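Local coordinates for protein PpBBE-like 1 D396N (PDB 6EO5) that oxidises cellobiose with bound FAD as a moss flavoenzyme of the berberine bridge enzyme-like family, here in an engineered variant form, at residues 397-400 with 401-404; 406-409 with 410-413; 413-416 with 417-421; 436-439 with 440-444. One frame throughout, in Å; residues are numbered along the deposited sequence.

Contact 1. Residues 397-400 with 401-404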
loop_
_atom_site.group_PDB
_atom_site.type_symbol
_atom_site.label_atom_id
_atom_site.label_comp_id
_atom_site.label_asym_id
_atom_site.label_seq_id
_atom_site.Cartn_x
_atom_site.Cartn_y
_atom_site.Cartn_z
ATOM N N ALA A 397 -10.734 5.226 -10.997
ATOM C CA ALA A 397 -11.986 5.769 -11.528
ATOM C C ALA A 397 -13.112 5.490 -10.544
ATOM O O ALA A 397 -13.321 4.339 -10.150
ATOM C CB ALA A 397 -12.333 5.176 -12.892
ATOM N N SER A 398 -13.841 6.538 -10.165
ATOM C CA SER A 398 -14.818 6.480 -9.087
ATOM C C SER A 398 -16.222 6.727 -9.616
ATOM O O SER A 398 -16.419 7.261 -10.714
ATOM C CB SER A 398 -14.508 7.513 -7.995
ATOM O OG SER A 398 -13.209 7.331 -7.465
ATOM N N TRP A 399 -17.207 6.323 -8.812
ATOM C CA TRP A 399 -18.598 6.646 -9.088
ATOM C C TRP A 399 -19.373 6.665 -7.784
ATOM O O TRP A 399 -18.968 6.063 -6.790
ATOM C CB TRP A 399 -19.237 5.670 -10.085
ATOM C CG TRP A 399 -19.224 4.197 -9.723
ATOM C CD1 TRP A 399 -20.246 3.477 -9.156
ATOM C CD2 TRP A 399 -18.161 3.256 -9.964
ATOM N NE1 TRP A 399 -19.880 2.156 -9.020
ATOM C CE2 TRP A 399 -18.608 1.994 -9.508
ATOM C CE3 TRP A 399 -16.882 3.359 -10.519
ATOM C CZ2 TRP A 399 -17.813 0.846 -9.588
ATOM C CZ3 TRP A 399 -16.099 2.219 -10.599
ATOM C CH2 TRP A 399 -16.566 0.978 -10.135
ATOM N N SER A 400 -20.497 7.380 -7.807
ATOM C CA SER A 400 -21.423 7.459 -6.690
ATOM C C SER A 400 -22.786 6.870 -7.019
ATOM O O SER A 400 -23.658 6.831 -6.146
ATOM C CB SER A 400 -21.620 8.915 -6.276
ATOM O OG SER A 400 -22.500 9.522 -7.209
ATOM N N ASN A 401 -22.999 6.454 -8.260
ATOM C CA ASN A 401 -24.231 5.832 -8.714
ATOM C C ASN A 401 -23.827 4.637 -9.562
ATOM O O ASN A 401 -23.020 4.788 -10.485
ATOM C CB ASN A 401 -25.071 6.835 -9.522
ATOM C CG ASN A 401 -26.383 6.252 -10.039
ATOM O OD1 ASN A 401 -26.561 5.040 -10.137
ATOM N ND2 ASN A 401 -27.305 7.136 -10.398
ATOM N N ASP A 402 -24.391 3.460 -9.258
ATOM C CA ASP A 402 -24.001 2.229 -9.947
ATOM C C ASP A 402 -24.289 2.263 -11.437
ATOM O O ASP A 402 -23.709 1.467 -12.179
ATOM C CB ASP A 402 -24.705 1.032 -9.326
ATOM C CG ASP A 402 -24.423 0.909 -7.854
ATOM O OD1 ASP A 402 -23.278 1.226 -7.437
ATOM O OD2 ASP A 402 -25.348 0.513 -7.111
ATOM N N ASN A 403 -25.175 3.154 -11.888
ATOM C CA ASN A 403 -25.376 3.365 -13.318
ATOM C C ASN A 403 -24.061 3.573 -14.055
ATOM O O ASN A 403 -23.892 3.106 -15.188
ATOM C CB ASN A 403 -26.280 4.574 -13.542
ATOM C CG ASN A 403 -27.697 4.326 -13.096
ATOM O OD1 ASN A 403 -28.245 3.236 -13.301
ATOM N ND2 ASN A 403 -28.310 5.336 -12.484
ATOM N N ASN A 404 -23.115 4.272 -13.431
ATOM C CA ASN A 404 -21.861 4.593 -14.090
ATOM C C ASN A 404 -20.771 3.570 -13.851
ATOM O O ASN A 404 -19.662 3.763 -14.354
ATOM C CB ASN A 404 -21.359 5.952 -13.636
ATOM C CG ASN A 404 -22.396 7.013 -13.777
ATOM O OD1 ASN A 404 -22.634 7.790 -12.850
ATOM N ND2 ASN A 404 -23.039 7.055 -14.936
HETATM O O HOH W 1 -21.273 8.622 -10.258
#

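Contact 2. Residues 406-409 with 410-413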
loop_
_atom_site.group_PDB
_atom_site.type_symbol
_atom_site.label_atom_id
_atom_site.label_comp_id
_atom_site.label_asym_id
_atom_site.label_seq_id
_atom_site.Cartn_x
_atom_site.Cartn_y
_atom_site.Cartn_z
ATOM N N VAL A 406 -20.222 0.543 -15.029
ATOM C CA VAL A 406 -19.681 -0.094 -16.227
ATOM C C VAL A 406 -18.888 0.905 -17.069
ATOM O O VAL A 406 -17.824 0.573 -17.610
ATOM C CB VAL A 406 -20.811 -0.763 -17.028
ATOM C CG1 VAL A 406 -20.275 -1.305 -18.331
ATOM C CG2 VAL A 406 -21.407 -1.880 -16.218
ATOM N N THR A 407 -19.381 2.140 -17.200
ATOM C CA THR A 407 -18.657 3.116 -18.009
ATOM C C THR A 407 -17.343 3.536 -17.340
ATOM O O THR A 407 -16.341 3.768 -18.028
ATOM C CB THR A 407 -19.535 4.333 -18.289
ATOM O OG1 THR A 407 -20.023 4.850 -17.058
ATOM C CG2 THR A 407 -20.708 3.957 -19.142
ATOM N N GLN A 408 -17.323 3.617 -16.002
ATOM C CA GLN A 408 -16.101 3.985 -15.289
ATOM C C GLN A 408 -15.089 2.850 -15.302
ATOM O O GLN A 408 -13.877 3.092 -15.385
ATOM C CB GLN A 408 -16.420 4.377 -13.850
ATOM C CG GLN A 408 -17.113 5.690 -13.710
ATOM C CD GLN A 408 -16.279 6.837 -14.225
ATOM O OE1 GLN A 408 -16.243 7.099 -15.428
ATOM N NE2 GLN A 408 -15.596 7.537 -13.313
ATOM N N THR A 409 -15.570 1.605 -15.200
ATOM C CA THR A 409 -14.680 0.450 -15.251
ATOM C C THR A 409 -14.084 0.283 -16.639
ATOM O O THR A 409 -12.899 -0.039 -16.780
ATOM C CB THR A 409 -15.436 -0.812 -14.825
ATOM O OG1 THR A 409 -15.877 -0.666 -13.471
ATOM C CG2 THR A 409 -14.553 -2.028 -14.914
ATOM N N SER A 410 -14.895 0.491 -17.679
ATOM C CA SER A 410 -14.386 0.426 -19.043
ATOM C C SER A 410 -13.418 1.562 -19.320
ATOM O O SER A 410 -12.409 1.371 -20.004
ATOM C CB SER A 410 -15.546 0.469 -20.026
ATOM O OG SER A 410 -16.097 -0.823 -20.147
ATOM N N TYR A 411 -13.717 2.753 -18.798
ATOM C CA TYR A 411 -12.848 3.906 -18.996
ATOM C C TYR A 411 -11.450 3.645 -18.451
ATOM O O TYR A 411 -10.454 3.832 -19.157
ATOM C CB TYR A 411 -13.482 5.126 -18.340
ATOM C CG TYR A 411 -12.555 6.283 -18.109
ATOM C CD1 TYR A 411 -12.044 7.018 -19.173
ATOM C CD2 TYR A 411 -12.216 6.671 -16.816
ATOM C CE1 TYR A 411 -11.204 8.092 -18.956
ATOM C CE2 TYR A 411 -11.381 7.744 -16.586
ATOM C CZ TYR A 411 -10.877 8.448 -17.661
ATOM O OH TYR A 411 -10.045 9.512 -17.437
ATOM N N ILE A 412 -11.352 3.165 -17.211
ATOM C CA ILE A 412 -10.029 3.005 -16.618
ATOM C C ILE A 412 -9.300 1.792 -17.193
ATOM O O ILE A 412 -8.060 1.736 -17.152
ATOM C CB ILE A 412 -10.128 2.940 -15.080
ATOM C CG1 ILE A 412 -8.812 3.385 -14.459
ATOM C CG2 ILE A 412 -10.510 1.548 -14.606
ATOM C CD1 ILE A 412 -8.611 4.894 -14.457
ATOM N N THR A 413 -10.032 0.830 -17.754
ATOM C CA THR A 413 -9.386 -0.311 -18.392
ATOM C C THR A 413 -8.892 0.033 -19.796
ATOM O O THR A 413 -7.812 -0.416 -20.204
ATOM C CB THR A 413 -10.352 -1.493 -18.425
ATOM O OG1 THR A 413 -10.622 -1.892 -17.074
ATOM C CG2 THR A 413 -9.759 -2.659 -19.196
#

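Contact 3. Residues 413-416 with 417-421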
loop_
_atom_site.group_PDB
_atom_site.type_symbol
_atom_site.label_atom_id
_atom_site.label_comp_id
_atom_site.label_asym_id
_atom_site.label_seq_id
_atom_site.Cartn_x
_atom_site.Cartn_y
_atom_site.Cartn_z
ATOM N N THR A 413 -10.032 0.830 -17.754
ATOM C CA THR A 413 -9.386 -0.311 -18.392
ATOM C C THR A 413 -8.892 0.033 -19.796
ATOM O O THR A 413 -7.812 -0.416 -20.204
ATOM C CB THR A 413 -10.352 -1.493 -18.425
ATOM O OG1 THR A 413 -10.622 -1.892 -17.074
ATOM C CG2 THR A 413 -9.759 -2.659 -19.196
ATOM N N ARG A 414 -9.666 0.820 -20.548
ATOM C CA ARG A 414 -9.156 1.394 -21.788
ATOM C C ARG A 414 -7.869 2.165 -21.533
ATOM O O ARG A 414 -6.883 2.018 -22.268
ATOM C CB ARG A 414 -10.195 2.326 -22.401
ATOM C CG ARG A 414 -11.326 1.668 -23.121
ATOM C CD ARG A 414 -12.180 2.746 -23.752
ATOM N NE ARG A 414 -13.064 3.427 -22.801
ATOM C CZ ARG A 414 -14.378 3.194 -22.710
ATOM N NH1 ARG A 414 -14.952 2.297 -23.530
ATOM N NH2 ARG A 414 -15.118 3.859 -21.808
ATOM N N TYR A 415 -7.871 3.009 -20.493
ATOM C CA TYR A 415 -6.703 3.814 -20.170
ATOM C C TYR A 415 -5.490 2.933 -19.907
ATOM O O TYR A 415 -4.397 3.189 -20.430
ATOM C CB TYR A 415 -7.012 4.694 -18.961
ATOM C CG TYR A 415 -5.839 5.530 -18.450
ATOM C CD1 TYR A 415 -4.860 4.978 -17.618
ATOM C CD2 TYR A 415 -5.724 6.871 -18.782
ATOM C CE1 TYR A 415 -3.793 5.739 -17.154
ATOM C CE2 TYR A 415 -4.670 7.637 -18.318
ATOM C CZ TYR A 415 -3.712 7.072 -17.508
ATOM O OH TYR A 415 -2.679 7.846 -17.050
ATOM N N TRP A 416 -5.664 1.888 -19.089
ATOM C CA TRP A 416 -4.553 0.983 -18.810
ATOM C C TRP A 416 -4.007 0.370 -20.093
ATOM O O TRP A 416 -2.793 0.203 -20.240
ATOM C CB TRP A 416 -4.988 -0.117 -17.843
ATOM C CG TRP A 416 -3.847 -0.965 -17.354
ATOM C CD1 TRP A 416 -3.156 -0.807 -16.185
ATOM C CD2 TRP A 416 -3.246 -2.092 -18.024
ATOM N NE1 TRP A 416 -2.168 -1.760 -16.087
ATOM C CE2 TRP A 416 -2.204 -2.564 -17.198
ATOM C CE3 TRP A 416 -3.496 -2.747 -19.239
ATOM C CZ2 TRP A 416 -1.406 -3.659 -17.545
ATOM C CZ3 TRP A 416 -2.703 -3.836 -19.583
ATOM C CH2 TRP A 416 -1.666 -4.276 -18.738
ATOM N N LYS A 417 -4.889 0.038 -21.042
ATOM C CA LYS A 417 -4.422 -0.593 -22.269
ATOM C C LYS A 417 -3.691 0.394 -23.172
ATOM O O LYS A 417 -2.762 -0.004 -23.887
ATOM C CB LYS A 417 -5.593 -1.243 -23.004
ATOM C CG LYS A 417 -6.092 -2.511 -22.325
ATOM C CD LYS A 417 -7.236 -3.134 -23.097
ATOM C CE LYS A 417 -7.860 -4.271 -22.315
ATOM N NZ LYS A 417 -8.984 -4.900 -23.068
ATOM N N VAL A 418 -4.087 1.673 -23.157
ATOM C CA VAL A 418 -3.348 2.692 -23.902
ATOM C C VAL A 418 -1.937 2.830 -23.347
ATOM O O VAL A 418 -0.949 2.744 -24.086
ATOM C CB VAL A 418 -4.094 4.040 -23.875
ATOM C CG1 VAL A 418 -3.230 5.137 -24.479
ATOM C CG2 VAL A 418 -5.417 3.938 -24.615
ATOM N N VAL A 419 -1.816 3.039 -22.033
ATOM C CA VAL A 419 -0.486 3.202 -21.453
ATOM C C VAL A 419 0.353 1.947 -21.673
ATOM O O VAL A 419 1.565 2.033 -21.907
ATOM C CB VAL A 419 -0.577 3.567 -19.955
ATOM C CG1 VAL A 419 0.835 3.617 -19.328
ATOM C CG2 VAL A 419 -1.312 4.894 -19.776
ATOM N N ARG A 420 -0.279 0.764 -21.614
ATOM C CA ARG A 420 0.446 -0.505 -21.723
ATOM C C ARG A 420 1.322 -0.563 -22.973
ATOM O O ARG A 420 2.426 -1.123 -22.943
ATOM C CB ARG A 420 -0.544 -1.671 -21.730
ATOM C CG ARG A 420 0.079 -3.023 -22.068
ATOM C CD ARG A 420 1.006 -3.417 -20.958
ATOM N NE ARG A 420 1.643 -4.709 -21.166
ATOM C CZ ARG A 420 2.877 -4.870 -21.636
ATOM N NH1 ARG A 420 3.607 -3.819 -21.981
ATOM N NH2 ARG A 420 3.384 -6.089 -21.760
ATOM N N THR A 421 0.835 0.013 -24.078
ATOM C CA THR A 421 1.596 0.077 -25.321
ATOM C C THR A 421 2.954 0.749 -25.129
ATOM O O THR A 421 3.916 0.411 -25.828
ATOM C CB THR A 421 0.776 0.826 -26.376
ATOM O OG1 THR A 421 -0.354 0.032 -26.755
ATOM C CG2 THR A 421 1.607 1.145 -27.606
#

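Contact 4. Residues 436-439 with 440-444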
loop_
_atom_site.group_PDB
_atom_site.type_symbol
_atom_site.label_atom_id
_atom_site.label_comp_id
_atom_site.label_asym_id
_atom_site.label_seq_id
_atom_site.Cartn_x
_atom_site.Cartn_y
_atom_site.Cartn_z
ATOM N N MET A 436 -5.302 -8.300 -13.283
ATOM C CA MET A 436 -3.888 -8.498 -13.578
ATOM C C MET A 436 -3.535 -9.972 -13.401
ATOM O O MET A 436 -3.945 -10.586 -12.410
ATOM C CB MET A 436 -3.005 -7.645 -12.672
ATOM C CG MET A 436 -3.077 -6.137 -12.893
ATOM S SD MET A 436 -2.752 -5.674 -14.601
ATOM C CE MET A 436 -1.070 -6.163 -14.845
ATOM N N PRO A 437 -2.819 -10.581 -14.341
ATOM C CA PRO A 437 -2.238 -11.897 -14.071
ATOM C C PRO A 437 -1.157 -11.780 -13.000
ATOM O O PRO A 437 -0.436 -10.782 -12.933
ATOM C CB PRO A 437 -1.642 -12.293 -15.423
ATOM C CG PRO A 437 -1.264 -11.017 -16.032
ATOM C CD PRO A 437 -2.365 -10.049 -15.638
ATOM N N LEU A 438 -1.030 -12.826 -12.178
ATOM C CA LEU A 438 -0.053 -12.821 -11.096
ATOM C C LEU A 438 1.375 -12.604 -11.591
ATOM O O LEU A 438 2.190 -12.026 -10.864
ATOM C CB LEU A 438 -0.143 -14.121 -10.301
ATOM C CG LEU A 438 -1.338 -14.291 -9.354
ATOM C CD1 LEU A 438 -1.124 -15.493 -8.451
ATOM C CD2 LEU A 438 -1.597 -13.041 -8.511
ATOM N N SER A 439 1.704 -13.042 -12.810
ATOM C CA SER A 439 3.036 -12.796 -13.350
ATOM C C SER A 439 3.354 -11.311 -13.416
ATOM O O SER A 439 4.535 -10.933 -13.382
ATOM C CB SER A 439 3.176 -13.405 -14.743
ATOM O OG SER A 439 2.165 -12.930 -15.622
ATOM N N ALA A 440 2.327 -10.461 -13.512
ATOM C CA ALA A 440 2.579 -9.027 -13.539
ATOM C C ALA A 440 3.040 -8.514 -12.177
ATOM O O ALA A 440 3.779 -7.521 -12.106
ATOM C CB ALA A 440 1.331 -8.284 -13.996
ATOM N N TYR A 441 2.623 -9.172 -11.094
ATOM C CA TYR A 441 3.029 -8.741 -9.763
ATOM C C TYR A 441 4.298 -9.433 -9.292
ATOM O O TYR A 441 5.121 -8.817 -8.612
ATOM C CB TYR A 441 1.915 -8.999 -8.749
ATOM C CG TYR A 441 0.680 -8.150 -8.942
ATOM C CD1 TYR A 441 0.753 -6.761 -8.903
ATOM C CD2 TYR A 441 -0.563 -8.738 -9.152
ATOM C CE1 TYR A 441 -0.384 -5.986 -9.071
ATOM C CE2 TYR A 441 -1.696 -7.972 -9.318
ATOM C CZ TYR A 441 -1.605 -6.596 -9.272
ATOM O OH TYR A 441 -2.740 -5.831 -9.434
ATOM N N TYR A 442 4.493 -10.693 -9.662
ATOM C CA TYR A 442 5.509 -11.512 -9.032
ATOM C C TYR A 442 6.582 -12.028 -9.986
ATOM O O TYR A 442 7.673 -12.368 -9.514
ATOM C CB TYR A 442 4.829 -12.679 -8.292
ATOM C CG TYR A 442 3.886 -12.197 -7.195
ATOM C CD1 TYR A 442 4.315 -11.276 -6.229
ATOM C CD2 TYR A 442 2.572 -12.634 -7.131
ATOM C CE1 TYR A 442 3.455 -10.820 -5.217
ATOM C CE2 TYR A 442 1.707 -12.184 -6.130
ATOM C CZ TYR A 442 2.152 -11.275 -5.183
ATOM O OH TYR A 442 1.297 -10.831 -4.199
ATOM N N GLY A 443 6.313 -12.090 -11.294
ATOM C CA GLY A 443 7.353 -12.360 -12.287
ATOM C C GLY A 443 8.282 -13.525 -11.962
ATOM O O GLY A 443 7.836 -14.652 -11.708
ATOM N N SER A 444 9.599 -13.249 -11.963
ATOM C CA SER A 444 10.620 -14.295 -11.796
ATOM C C SER A 444 10.573 -14.975 -10.437
ATOM O O SER A 444 11.200 -16.025 -10.272
ATOM C CB SER A 444 12.042 -13.744 -11.960
ATOM O OG SER A 444 12.261 -13.123 -13.214
#

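Contact 1. Residues 397-400 with 401-404
Between Trp399 and Asn404 the chain runs off the end of strand 391-398 and turns toward the next helix, the turn being closed where Asn404 N donates to Asn401 O over 3.0 Å. The indole of Trp399 is folded against this turn. Its chi1 of 57° sets CG between the backbone N and the carbonyl carbon, which swings the pyrrole side of the ring over to Asn401, where CD1 lies 3.3 Å from Asn401 O. Asp402 meets the same side of the ring differently. Its OD1 sits at the edge, in the ring plane, 3.9 Å from Trp399 NE1; this is longer than a hydrogen bond, and the carboxylate stands nearly upright to the indole, with the planes 79° apart. Asn401 also shapes the turn with its side chain: its OD1 accepts from Asn403 N at 2.9 Å with a nearly straight N-H (168°), the donor lying above the carbonyl plane, which makes an Asx turn. A water accepts from Ser400 N and donates to Asn404 OD1 at 3.0 Å, tying the strand end to the end of the turn. Behind the indole lie Ala405, Gln408 and Thr409 of helix 405-420. An alanine in place of Trp399 is likely to open a gap between turn and helix and to leave Asp402 OD1 without the indole N-H beside it. The chemistry thus divides: a buried aromatic fills the inner side of the connection, while an amide side chain and a water satisfy backbone N-H groups on the exposed side.

Contact 2. Residues 406-409 with 410-413
Residues 406-409 and 410-413 meet as successive turns of helix 405-420, a local contact inside one helix that packs on the seven-stranded antiparallel sheet. Four backbone bonds link each residue to the one four places on, from Ser410 N to Val406 O at 2.9 Å through to Thr413 N to Thr409 O at 3.2 Å. Side-chain hydroxyls add to this ladder. Thr413 OG1 donates to Thr409 O at 3.0 Å, and because its chi1 of -65° puts the hydroxyl beside the backbone N, both donors of Thr413 reach that one oxygen, from opposite faces of its carbonyl plane. A valine at Thr413 would probably leave Thr409 O with the backbone N-H alone, its second donor lost. Ser410 OG repeats the pattern only weakly, 3.4 Å from Val406 O, and Thr409 OG1 is itself bonded one turn back to Ala405 O. On the inward side, Ile412 sets CG2 against the carbonyls of the preceding turn, 3.6 Å from Thr409 O, while the rest of its chain leads away to Met395 and Ala397 on the sheet. Tyr411 holds CB beside Thr407 O; with CG anti to the backbone N (chi1 163°), the ring runs away from the helix toward strand 361-367, turning an edge to Gln408 O, and its hydroxyl bonds to Met355 O. Gln408 OE1 is 4.3 Å from Tyr411 CD2, and the amide nitrogen bonds to Ser398 O and Ser359 O. A helix packed on an antiparallel sheet in this way is characteristic of the substrate-binding domain in berberine bridge enzyme-like flavoproteins.

Contact 3. Residues 413-416 with 417-421
Tyr415 and Val419, with Trp416 and Arg420, pair across the last turns of helix 405-420, an amphipathic helix whose inner side packs on the antiparallel sheet and on helix 345-355. Regular backbone bonds carry the turn: Val419 N meets Tyr415 O at 3.0 Å with an almost straight N-H, Arg420 N meets Trp416 O at 2.9 Å, and Lys417 and Val418 bond likewise to Thr413 and Arg414. CH-pi contacts form the second group. Val419 CG2 stands over a face of the Tyr415 ring, 4.1 Å from its centroid and 28° off the normal, the branch lying closest to CE1. That ring also meets Phe363 of the sheet, so the tyrosine is wedged between helix and strand. Arg420 CB sits in the same manner over the six-membered ring of Trp416, 4.1 Å from the centroid. The arginine chain then bends at chi2 (67°) and runs beside the indole, bringing CD to 3.6 Å from Trp416 CH2. Its guanidinium does not stack: CH2 lies at its edge, with the two planes about at right angles. Polar partners of the indole come from strand 331-338, since Trp416 NE1 bonds to Ser335 O and Lys334 makes a cation-pi contact with the ring. The remaining contacts are alongside packing. Val418, facing helix 345-355, rests its CG2 against Arg414 O, 3.4 Å away. On a more exposed side Lys417, extended beyond CG, passes Thr413 O with its CG and lies next to the threonine methyl, Lys417 CE being 4.0 Å from Thr413 CG2.

Contact 4. Residues 436-439 with 440-444
Leu438 O is gripped by two backbone donors at once, Tyr442 N and Tyr441 N, each 2.9 Å away. The first comes nearly in line with the carbonyl; the second stands well above its plane, 59° out of it. The short helix 438-442 thus mixes three- and four-residue steps, and it begins with another short step, Ala440 N to Pro437 O at 2.8 Å. At the far end Gly443 N donates to Ser439 O, and the positive phi of Gly443 takes the chain out of the helix. This helical turn belongs to the berberine and berberine-like region of the chain; it is backed by Ala427, whose backbone bonds to that of Ala440, and the Tyr442 side chain packs on Ile468. Met436, just ahead of the helix, curls round its first turn. Bends at chi2 and chi3 (-54° and -64°) bring the CE methyl back to the Ala440 methyl, CB. Nearer its root the same side chain crosses Tyr441 at about a right angle, Met436 CB lying 3.6 Å from Tyr441 CE2 and CG near the hydroxyl oxygen. Leu438 CD2 touches Tyr441 at the ring edge and runs alongside Tyr442, 4.2 Å from its CE2. Tyr441 CB lies over the centre of one face of the Tyr442 ring, 3.9 Å above its plane.

Overall arrangement
The four contacts follow one another along the chain. Contact 1, the turn off strand 391-398, packs directly on contact 2, with Trp399 CE3 3.5 Å from Gln408 CB and centres 10 Å apart. Contacts 2 and 3 are consecutive lengths of helix 405-420 that share Thr413, their centres 11 Å apart. After an intervening loop, contact 4 comes back beside contact 3: Trp416 CZ2 lies 3.7 Å from Met436 CE, so the indole that packs on Arg420 also borders the short helix. Contacts 1 and 4 stay 29 Å apart between centres. Contact 4 lies near the FAD without touching it, the Tyr442 side chain being about 9 Å from the cofactor.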